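Rv1989c (MbcT) (Mycobacterium tuberculosis, PDB 6FKG) degrades NAD(+) by phosphorolysis, releasing nicotinamide and ADP-ribose 1''-phosphate, and so kills the bacterium unless its antitoxin MbcA blocks the active site. Local coordinates at the interface of chains A and B. Residues are numbered along the deposited sequence; one frame, centred on the assembly and turned at random. Chains: chain A, Rv1989c (MbcT); chain B, Rv1990c (MbcA).

The interface of chains A and B. Residues chain A 5, 7, 10, 137-138; chain B 8, 11-12, 56.
A:Phe137, the last residue of toxin helix 126-137, meets B:Leu8 and B:Thr11 of antitoxin helix 7-19 in a small apolar patch of the toxin-antitoxin interface. Its benzyl group, with CG turned away from the backbone N (chi1 -179°), reaches out so that the far end of the ring lies among antitoxin side chains. The branched B:Leu8 suits the centre because its two methyls serve different neighbours. CD1 packs 3.5 Å from CE2 of A:Phe137 and also touches CD2 of A:Leu5, while CD2 turns to the toxin's N-terminal segment, 3.9 Å from CA of A:Glu7. The B:Leu8 and A:Phe137 side chains cross at nearly a right angle. Within the toxin, A:Leu5 CD2 sits over the middle of one ring face, 3.5 Å above its plane, which should limit the ring's movement. The side chains of B:Thr11 and A:Phe137 pass each other in opposite directions, bringing B:Thr11 CB within 3.7 Å of A:Phe137 CE2; the short threonine side chain probably permits the close approach. From antitoxin helix 52-65, the long B:Ile56 extends CD1 to 3.7 Å from CB of A:Leu5, a reach that suits an unbranched ethyl arm.

Around this tightly packed core the rim is thinly covered: A:Val10, A:Leu138 and B:Val12 each bury little surface. At the ring edge, in plane, B:Val12 CG2 lies 3.9 Å from CZ of A:Phe137. Beside A:Val10 the contact becomes wet: at the start of helix 7-19, the backbone N of B:Leu8 donates to a water, 2.9 Å away, which also lies 2.9 Å from the carbonyl O of A:Glu7.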
ATOM      1  N   LEU A   5     -20.228  10.722 -15.510  1.00 61.00           N
ATOM      2  CA  LEU A   5     -20.966  11.457 -16.533  1.00 60.90           C
ATOM      3  C   LEU A   5     -22.462  11.140 -16.453  1.00 55.11           C
ATOM      4  O   LEU A   5     -22.931  10.139 -16.989  1.00 59.51           O
ATOM      5  CB  LEU A   5     -20.419  11.126 -17.923  1.00 61.60           C
ATOM      6  CG  LEU A   5     -20.902  11.948 -19.116  1.00 60.49           C
ATOM      7  CD1 LEU A   5     -20.593  13.419 -18.936  1.00 52.92           C
ATOM      8  CD2 LEU A   5     -20.255  11.437 -20.389  1.00 63.65           C
ATOM      9  N   GLU A   7     -26.248  10.580 -16.786  1.00 40.36           N
ATOM     10  CA  GLU A   7     -27.200  10.446 -17.885  1.00 43.16           C
ATOM     11  C   GLU A   7     -28.258  11.565 -17.874  1.00 41.26           C
ATOM     12  O   GLU A   7     -28.593  12.117 -18.926  1.00 40.88           O
ATOM     13  CB  GLU A   7     -27.897   9.083 -17.843  1.00 41.87           C
ATOM     14  CG  GLU A   7     -28.996   8.946 -18.903  1.00 42.15           C
ATOM     15  CD  GLU A   7     -29.742   7.638 -18.830  1.00 51.40           C
ATOM     16  OE1 GLU A   7     -29.122   6.618 -18.456  1.00 58.60           O
ATOM     17  OE2 GLU A   7     -30.957   7.639 -19.128  1.00 54.60           O
ATOM     18  N   VAL A  10     -26.661  15.017 -18.974  1.00 33.21           N
ATOM     19  CA  VAL A  10     -26.459  14.993 -20.413  1.00 33.55           C
ATOM     20  C   VAL A  10     -27.805  15.114 -21.139  1.00 36.55           C
ATOM     21  O   VAL A  10     -27.941  15.874 -22.106  1.00 39.69           O
ATOM     22  CB  VAL A  10     -25.731  13.707 -20.847  1.00 33.69           C
ATOM     23  CG1 VAL A  10     -25.690  13.583 -22.380  1.00 32.06           C
ATOM     24  CG2 VAL A  10     -24.338  13.683 -20.274  1.00 37.55           C
ATOM     25  N   PHE A 137     -18.938  17.028 -24.329  1.00 29.16           N
ATOM     26  CA  PHE A 137     -19.256  15.634 -24.649  1.00 32.11           C
ATOM     27  C   PHE A 137     -20.297  15.526 -25.769  1.00 34.96           C
ATOM     28  O   PHE A 137     -20.242  14.609 -26.607  1.00 36.70           O
ATOM     29  CB  PHE A 137     -19.756  14.901 -23.400  1.00 31.87           C
ATOM     30  CG  PHE A 137     -20.087  13.440 -23.642  1.00 33.66           C
ATOM     31  CD1 PHE A 137     -19.081  12.502 -23.732  1.00 37.04           C
ATOM     32  CD2 PHE A 137     -21.406  13.020 -23.755  1.00 40.39           C
ATOM     33  CE1 PHE A 137     -19.372  11.156 -23.943  1.00 45.01           C
ATOM     34  CE2 PHE A 137     -21.711  11.682 -23.968  1.00 41.46           C
ATOM     35  CZ  PHE A 137     -20.687  10.750 -24.059  1.00 44.25           C
ATOM     36  N   LEU A 138     -21.232  16.477 -25.785  1.00 32.17           N
ATOM     37  CA  LEU A 138     -22.305  16.520 -26.788  1.00 36.14           C
ATOM     38  C   LEU A 138     -21.905  17.252 -28.070  1.00 39.85           C
ATOM     39  O   LEU A 138     -22.743  17.493 -28.936  1.00 37.27           O
ATOM     40  CB  LEU A 138     -23.557  17.185 -26.194  1.00 33.18           C
ATOM     41  CG  LEU A 138     -24.227  16.375 -25.086  1.00 33.95           C
ATOM     42  CD1 LEU A 138     -25.350  17.201 -24.442  1.00 42.70           C
ATOM     43  CD2 LEU A 138     -24.771  15.072 -25.621  1.00 39.41           C
TER
ATOM     44  N   LEU B   8     -26.825  10.103 -23.749  1.00 36.55           N
ATOM     45  CA  LEU B   8     -25.517   9.594 -23.337  1.00 39.24           C
ATOM     46  C   LEU B   8     -25.156   8.293 -24.082  1.00 35.38           C
ATOM     47  O   LEU B   8     -24.079   8.190 -24.690  1.00 32.48           O
ATOM     48  CB  LEU B   8     -25.487   9.368 -21.826  1.00 40.45           C
ATOM     49  CG  LEU B   8     -24.258   8.654 -21.265  1.00 44.29           C
ATOM     50  CD1 LEU B   8     -23.000   9.392 -21.668  1.00 41.46           C
ATOM     51  CD2 LEU B   8     -24.375   8.587 -19.761  1.00 47.76           C
ATOM     52  N   THR B  11     -24.671   8.739 -27.819  1.00 36.13           N
ATOM     53  CA  THR B  11     -23.419   9.391 -28.159  1.00 36.91           C
ATOM     54  C   THR B  11     -22.248   8.415 -28.079  1.00 33.90           C
ATOM     55  O   THR B  11     -21.406   8.367 -28.979  1.00 33.33           O
ATOM     56  CB  THR B  11     -23.158  10.585 -27.237  1.00 42.56           C
ATOM     57  OG1 THR B  11     -24.305  11.443 -27.260  1.00 40.35           O
ATOM     58  CG2 THR B  11     -21.924  11.354 -27.709  1.00 40.84           C
ATOM     59  N   VAL B  12     -22.213   7.627 -27.008  1.00 32.33           N
ATOM     60  CA  VAL B  12     -21.181   6.605 -26.839  1.00 33.89           C
ATOM     61  C   VAL B  12     -21.278   5.555 -27.946  1.00 38.74           C
ATOM     62  O   VAL B  12     -20.268   5.155 -28.533  1.00 34.05           O
ATOM     63  CB  VAL B  12     -21.293   5.911 -25.465  1.00 35.08           C
ATOM     64  CG1 VAL B  12     -20.367   4.687 -25.389  1.00 33.49           C
ATOM     65  CG2 VAL B  12     -20.988   6.896 -24.355  1.00 32.26           C
ATOM     66  N   ILE B  56     -17.098   5.149 -21.456  1.00 30.69           N
ATOM     67  CA  ILE B  56     -16.923   6.550 -21.793  1.00 30.49           C
ATOM     68  C   ILE B  56     -15.489   6.816 -22.220  1.00 31.56           C
ATOM     69  O   ILE B  56     -15.240   7.540 -23.194  1.00 29.84           O
ATOM     70  CB  ILE B  56     -17.302   7.455 -20.615  1.00 30.49           C
ATOM     71  CG1 ILE B  56     -18.797   7.314 -20.345  1.00 33.42           C
ATOM     72  CG2 ILE B  56     -16.920   8.898 -20.909  1.00 36.10           C
ATOM     73  CD1 ILE B  56     -19.226   7.835 -18.984  1.00 46.85           C
TER
HETATM   74  O   HOH W   1     -28.657  11.083 -21.681  1.00 42.01           O